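Local coordinates for possible TctC subunit of the Tripartite Tricarboxylate Transport(TTT) Family (Rhodopseudomonas palustris, PDB 6HKE), which binds malate in the periplasm and probably hands it to a tripartite tricarboxylate transporter for the uptake of C4-dicarboxylates, at residues Ala42-Gln47 / Asn256-Arg261; Ala262-Asp267 / Glu283-Val288. The protein carries 2 engineered substitutions. All blocks are in the same frame, centred on the assembly; numbering follows the deposited sequence.

Followed from the N terminus, the chain first supplies helix 29-45, whose C-terminal end meets helix 249-263 some two hundred residues later. Contact 1 joins them and so closes a long loop holding most of the strands. Contact 2 opens just after: the chain leaves helix 249-263, passes through helix 266-274 and comes back to the turn before helix 287-305, closing a short loop of fifteen residues. The two contacts therefore follow in series, neither nested nor crossed, and share helix 249-263, with centres about 10 Å apart. A probable hydrogen bond from Asn-256 ND2 to Arg-285 O (2.6 Å) joins them directly, tying that turn to the same helix.

Contact 1 of 2, residues Ala42-Gln47 / Asn256-Arg261; sequences AKTLGQ and NAAVSR
Thr-44 and Ala-258 bring two helices together, their CA atoms only 5.2 Å apart, a closeness that the small side chain of Ala-258 permits. The last turn of helix 29-45 lies here against the C-terminal half of helix 249-263, and the chain leaves the first helix at Gly-46, whose positive phi suits glycine. Thr-44 makes the largest contribution. Its CB sits 3.8 Å from both the CA and the CB of Ala-258. With chi1 at -56° the methyl CG2 stands anti to the backbone N and also lies over Ala-258, while OG1 turns toward Arg-261. The arginine chain, bent at chi3, brings Arg-261 NE to Thr-44 OG1 at its guanidinium edge, near the group's plane, in a weak hydrogen bond of 3.3 Å. A water hydrogen-bonded to Thr-44 OG1 also donates to the backbone O of Ala-258 at 2.7 Å, bridging the two helices. On the buried side, Leu-45 CD2 touches Ala-258 CB at 3.6 Å, and Met-41 also packs on Ala-258. Helix 29-45 is the connection of a beta-alpha-beta crossover between parallel strands 18-22 and 49-53, and its pairing with a much later helix is consistent with the alpha/beta lobes of type II periplasmic binding proteins.

Contact 2 of 2, residues Ala262-Asp267 / Glu283-Val288; sequences ALDQSD and EQRAPV
Arg-285 reaches across to Asp-264 and Leu-263, using the edge of its guanidinium for one and a face for the other. The backbones stay well apart, with Leu-263 CA 9.8 Å from Arg-285 CA, so the arginine spans most of the distance, its chain extended from CG to NE. At the edge, Arg-285 NH1 gives a nearly straight hydrogen bond of 2.9 Å to Asp-264 OD1, with an N-H...O angle of 178°, as part of a salt bridge. The oxygen lies almost exactly in the guanidinium plane. The fit is less regular on the other side: NH1 comes in from above the carboxylate plane, 37° out of it, and the two planes are turned 39° apart, so the salt bridge rests on one hydrogen bond and is not the flat bidentate kind. Leu-263 CB lies over one face of the Arg-285 guanidinium, offset toward the rim and 3.9 Å from Arg-285 NH2, while Leu-263 CD1 lies 4.0 Å from Arg-285 NE, the two side chains running past each other in opposite directions. In the fold, this pins the turn leading into helix 287-305 to the C-terminal end of helix 249-263, away from the malate pocket. Further bonds fix the guanidinium's rotation: NH2 donates to the backbone O of Pro-280, and NH1 also bonds Ser-260 OG. A leucine in place of Arg-285 would probably leave the Asp-264 carboxylate without this counter-charge and the Pro-280 carbonyl without this donor. Behind Leu-263, Ile-37 of helix 29-45 packs against its side chain, as does Pro-280.

Contact 1 of 2, residues Ala42-Gln47 / Asn256-Arg261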
loop_
_atom_site.group_PDB
_atom_site.type_symbol
_atom_site.label_atom_id
_atom_site.label_comp_id
_atom_site.label_asym_id
_atom_site.label_seq_id
_atom_site.Cartn_x
_atom_site.Cartn_y
_atom_site.Cartn_z
ATOM N N ALA A 42 11.905 18.218 1.866
ATOM C CA ALA A 42 12.903 18.994 2.634
ATOM C C ALA A 42 13.092 20.400 2.031
ATOM O O ALA A 42 13.349 21.322 2.804
ATOM C CB ALA A 42 14.204 18.225 2.715
ATOM N N LYS A 43 12.937 20.569 0.716
ATOM C CA LYS A 43 13.107 21.872 -0.002
ATOM C C LYS A 43 12.060 22.897 0.446
ATOM O O LYS A 43 12.378 24.093 0.470
ATOM C CB LYS A 43 13.027 21.673 -1.514
ATOM C CG LYS A 43 14.153 20.827 -2.082
ATOM C CD LYS A 43 14.167 20.787 -3.595
ATOM C CE LYS A 43 15.212 19.832 -4.135
ATOM N NZ LYS A 43 14.882 19.380 -5.509
ATOM N N THR A 44 10.853 22.469 0.793
ATOM C CA THR A 44 9.788 23.384 1.277
ATOM C C THR A 44 9.930 23.580 2.789
ATOM O O THR A 44 9.708 24.689 3.272
ATOM C CB THR A 44 8.409 22.869 0.843
ATOM O OG1 THR A 44 8.504 22.741 -0.566
ATOM C CG2 THR A 44 7.270 23.793 1.203
ATOM N N LEU A 45 10.266 22.536 3.529
ATOM C CA LEU A 45 10.256 22.593 5.011
ATOM C C LEU A 45 11.496 23.325 5.545
ATOM O O LEU A 45 11.369 23.906 6.620
ATOM C CB LEU A 45 10.155 21.167 5.566
ATOM C CG LEU A 45 8.903 20.405 5.152
ATOM C CD1 LEU A 45 8.899 19.044 5.797
ATOM C CD2 LEU A 45 7.636 21.181 5.507
ATOM N N GLY A 46 12.647 23.247 4.872
ATOM C CA GLY A 46 13.906 23.874 5.324
ATOM C C GLY A 46 14.639 23.013 6.342
ATOM O O GLY A 46 15.674 23.457 6.872
ATOM N N GLN A 47 14.154 21.797 6.582
ATOM C CA GLN A 47 14.803 20.812 7.481
ATOM C C GLN A 47 14.824 19.461 6.773
ATOM O O GLN A 47 13.938 19.138 5.991
ATOM C CB GLN A 47 14.075 20.746 8.832
ATOM C CG GLN A 47 14.294 21.968 9.720
ATOM C CD GLN A 47 15.671 22.065 10.338
ATOM O OE1 GLN A 47 16.405 21.085 10.457
ATOM N NE2 GLN A 47 16.033 23.266 10.754
ATOM N N ASN A 256 1.449 19.700 4.056
ATOM C CA ASN A 256 0.598 19.378 2.886
ATOM C C ASN A 256 1.153 20.065 1.631
ATOM O O ASN A 256 1.195 19.433 0.549
ATOM C CB ASN A 256 -0.844 19.802 3.143
ATOM C CG ASN A 256 -1.696 19.611 1.925
ATOM O OD1 ASN A 256 -1.788 20.511 1.114
ATOM N ND2 ASN A 256 -2.264 18.433 1.771
ATOM N N ALA A 257 1.522 21.326 1.758
ATOM C CA ALA A 257 2.071 22.143 0.658
ATOM C C ALA A 257 3.438 21.558 0.270
ATOM O O ALA A 257 3.754 21.534 -0.930
ATOM C CB ALA A 257 2.150 23.599 1.076
ATOM N N ALA A 258 4.212 21.083 1.247
ATOM C CA ALA A 258 5.529 20.446 1.007
ATOM C C ALA A 258 5.310 19.187 0.160
ATOM O O ALA A 258 6.056 18.953 -0.798
ATOM C CB ALA A 258 6.230 20.152 2.308
ATOM N N VAL A 259 4.285 18.415 0.476
ATOM C CA VAL A 259 3.953 17.212 -0.337
ATOM C C VAL A 259 3.598 17.705 -1.737
ATOM O O VAL A 259 4.096 17.127 -2.715
ATOM C CB VAL A 259 2.804 16.393 0.273
ATOM C CG1 VAL A 259 2.305 15.326 -0.684
ATOM C CG2 VAL A 259 3.209 15.773 1.595
ATOM N N SER A 260 2.766 18.741 -1.825
ATOM C CA SER A 260 2.238 19.216 -3.123
ATOM C C SER A 260 3.407 19.610 -4.027
ATOM O O SER A 260 3.419 19.193 -5.194
ATOM C CB SER A 260 1.278 20.346 -2.954
ATOM O OG SER A 260 0.456 20.434 -4.093
ATOM N N ARG A 261 4.353 20.387 -3.500
ATOM C CA ARG A 261 5.507 20.914 -4.280
ATOM C C ARG A 261 6.441 19.752 -4.645
ATOM O O ARG A 261 7.021 19.785 -5.762
ATOM C CB ARG A 261 6.138 22.061 -3.488
ATOM C CG ARG A 261 5.241 23.293 -3.454
ATOM C CD ARG A 261 5.542 24.295 -2.350
ATOM N NE ARG A 261 6.869 24.852 -2.557
ATOM C CZ ARG A 261 7.171 25.857 -3.378
ATOM N NH1 ARG A 261 6.236 26.476 -4.084
ATOM N NH2 ARG A 261 8.428 26.241 -3.487
HETATM O O HOH W 1 8.333 20.306 -0.947
#

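Contact 2 of 2, residues Ala262-Asp267 / Glu283-Val288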
loop_
_atom_site.group_PDB
_atom_site.type_symbol
_atom_site.label_atom_id
_atom_site.label_comp_id
_atom_site.label_asym_id
_atom_site.label_seq_id
_atom_site.Cartn_x
_atom_site.Cartn_y
_atom_site.Cartn_z
ATOM N N ALA A 262 6.552 18.736 -3.770
ATOM C CA ALA A 262 7.349 17.504 -3.994
ATOM C C ALA A 262 6.762 16.699 -5.169
ATOM O O ALA A 262 7.535 16.242 -6.056
ATOM C CB ALA A 262 7.401 16.664 -2.738
ATOM N N LEU A 263 5.447 16.499 -5.157
ATOM C CA LEU A 263 4.691 15.807 -6.233
ATOM C C LEU A 263 4.889 16.527 -7.583
ATOM O O LEU A 263 4.856 15.845 -8.604
ATOM C CB LEU A 263 3.214 15.770 -5.828
ATOM C CG LEU A 263 2.898 14.855 -4.652
ATOM C CD1 LEU A 263 1.419 14.907 -4.322
ATOM C CD2 LEU A 263 3.354 13.433 -4.944
ATOM N N ASP A 264 5.126 17.842 -7.578
ATOM C CA ASP A 264 5.361 18.664 -8.798
ATOM C C ASP A 264 6.781 18.497 -9.342
ATOM O O ASP A 264 6.991 18.932 -10.466
ATOM C CB ASP A 264 5.175 20.157 -8.521
ATOM C CG ASP A 264 3.746 20.519 -8.205
ATOM O OD1 ASP A 264 2.839 19.778 -8.674
ATOM O OD2 ASP A 264 3.561 21.516 -7.477
ATOM N N GLN A 265 7.725 17.947 -8.571
ATOM C CA GLN A 265 9.118 17.747 -9.045
ATOM C C GLN A 265 9.120 16.700 -10.162
ATOM O O GLN A 265 8.493 15.652 -10.000
ATOM C CB GLN A 265 10.050 17.294 -7.929
ATOM C CG GLN A 265 10.287 18.342 -6.860
ATOM C CD GLN A 265 10.568 19.673 -7.500
ATOM O OE1 GLN A 265 9.702 20.543 -7.549
ATOM N NE2 GLN A 265 11.756 19.809 -8.056
ATOM N N SER A 266 9.806 16.998 -11.261
ATOM C CA SER A 266 9.946 16.106 -12.429
ATOM C C SER A 266 10.402 14.721 -11.971
ATOM O O SER A 266 9.854 13.728 -12.480
ATOM C CB SER A 266 10.903 16.652 -13.428
ATOM O OG SER A 266 10.844 15.857 -14.598
ATOM N N ASP A 267 11.376 14.689 -11.064
ATOM C CA ASP A 267 12.035 13.458 -10.571
ATOM C C ASP A 267 10.983 12.547 -9.945
ATOM O O ASP A 267 11.029 11.329 -10.191
ATOM C CB ASP A 267 13.097 13.771 -9.525
ATOM C CG ASP A 267 14.147 12.687 -9.470
ATOM O OD1 ASP A 267 14.994 12.681 -10.382
ATOM O OD2 ASP A 267 14.070 11.829 -8.551
ATOM N N GLU A 283 -6.676 18.722 -7.400
ATOM C CA GLU A 283 -7.946 18.695 -6.622
ATOM C C GLU A 283 -7.962 17.523 -5.618
ATOM O O GLU A 283 -8.935 17.448 -4.834
ATOM C CB GLU A 283 -9.173 18.654 -7.538
ATOM C CG GLU A 283 -9.506 17.274 -8.091
ATOM C CD GLU A 283 -8.868 16.945 -9.430
ATOM O OE1 GLU A 283 -7.902 17.654 -9.832
ATOM O OE2 GLU A 283 -9.348 15.981 -10.080
ATOM N N GLN A 284 -6.954 16.637 -5.637
ATOM C CA GLN A 284 -6.864 15.461 -4.724
ATOM C C GLN A 284 -5.937 15.759 -3.536
ATOM O O GLN A 284 -5.753 14.846 -2.711
ATOM C CB GLN A 284 -6.348 14.228 -5.470
ATOM C CG GLN A 284 -7.364 13.501 -6.342
ATOM C CD GLN A 284 -6.688 12.301 -6.969
ATOM O OE1 GLN A 284 -5.995 12.405 -7.979
ATOM N NE2 GLN A 284 -6.846 11.148 -6.348
ATOM N N ARG A 285 -5.396 16.979 -3.415
ATOM C CA ARG A 285 -4.222 17.250 -2.544
ATOM C C ARG A 285 -4.620 17.850 -1.187
ATOM O O ARG A 285 -3.776 17.808 -0.279
ATOM C CB ARG A 285 -3.217 18.131 -3.283
ATOM C CG ARG A 285 -2.412 17.342 -4.305
ATOM C CD ARG A 285 -1.466 18.181 -5.151
ATOM N NE ARG A 285 -0.998 17.450 -6.324
ATOM C CZ ARG A 285 -0.009 17.845 -7.125
ATOM N NH1 ARG A 285 0.642 18.981 -6.911
ATOM N NH2 ARG A 285 0.336 17.091 -8.144
ATOM N N ALA A 286 -5.836 18.367 -1.016
ATOM C CA ALA A 286 -6.338 18.845 0.299
ATOM C C ALA A 286 -6.241 17.723 1.349
ATOM O O ALA A 286 -6.429 16.540 1.060
ATOM C CB ALA A 286 -7.741 19.379 0.153
ATOM N N PRO A 287 -5.891 18.036 2.613
ATOM C CA PRO A 287 -5.949 17.048 3.700
ATOM C C PRO A 287 -7.234 16.197 3.784
ATOM O O PRO A 287 -7.164 15.032 4.184
ATOM C CB PRO A 287 -5.849 17.946 4.938
ATOM C CG PRO A 287 -4.953 19.096 4.474
ATOM C CD PRO A 287 -5.412 19.358 3.057
ATOM N N VAL A 288 -8.383 16.783 3.443
ATOM C CA VAL A 288 -9.721 16.141 3.619
ATOM C C VAL A 288 -9.920 15.054 2.549
ATOM O O VAL A 288 -10.588 14.042 2.853
ATOM C CB VAL A 288 -10.858 17.183 3.619
ATOM C CG1 VAL A 288 -11.133 17.751 2.234
ATOM C CG2 VAL A 288 -12.137 16.629 4.238
#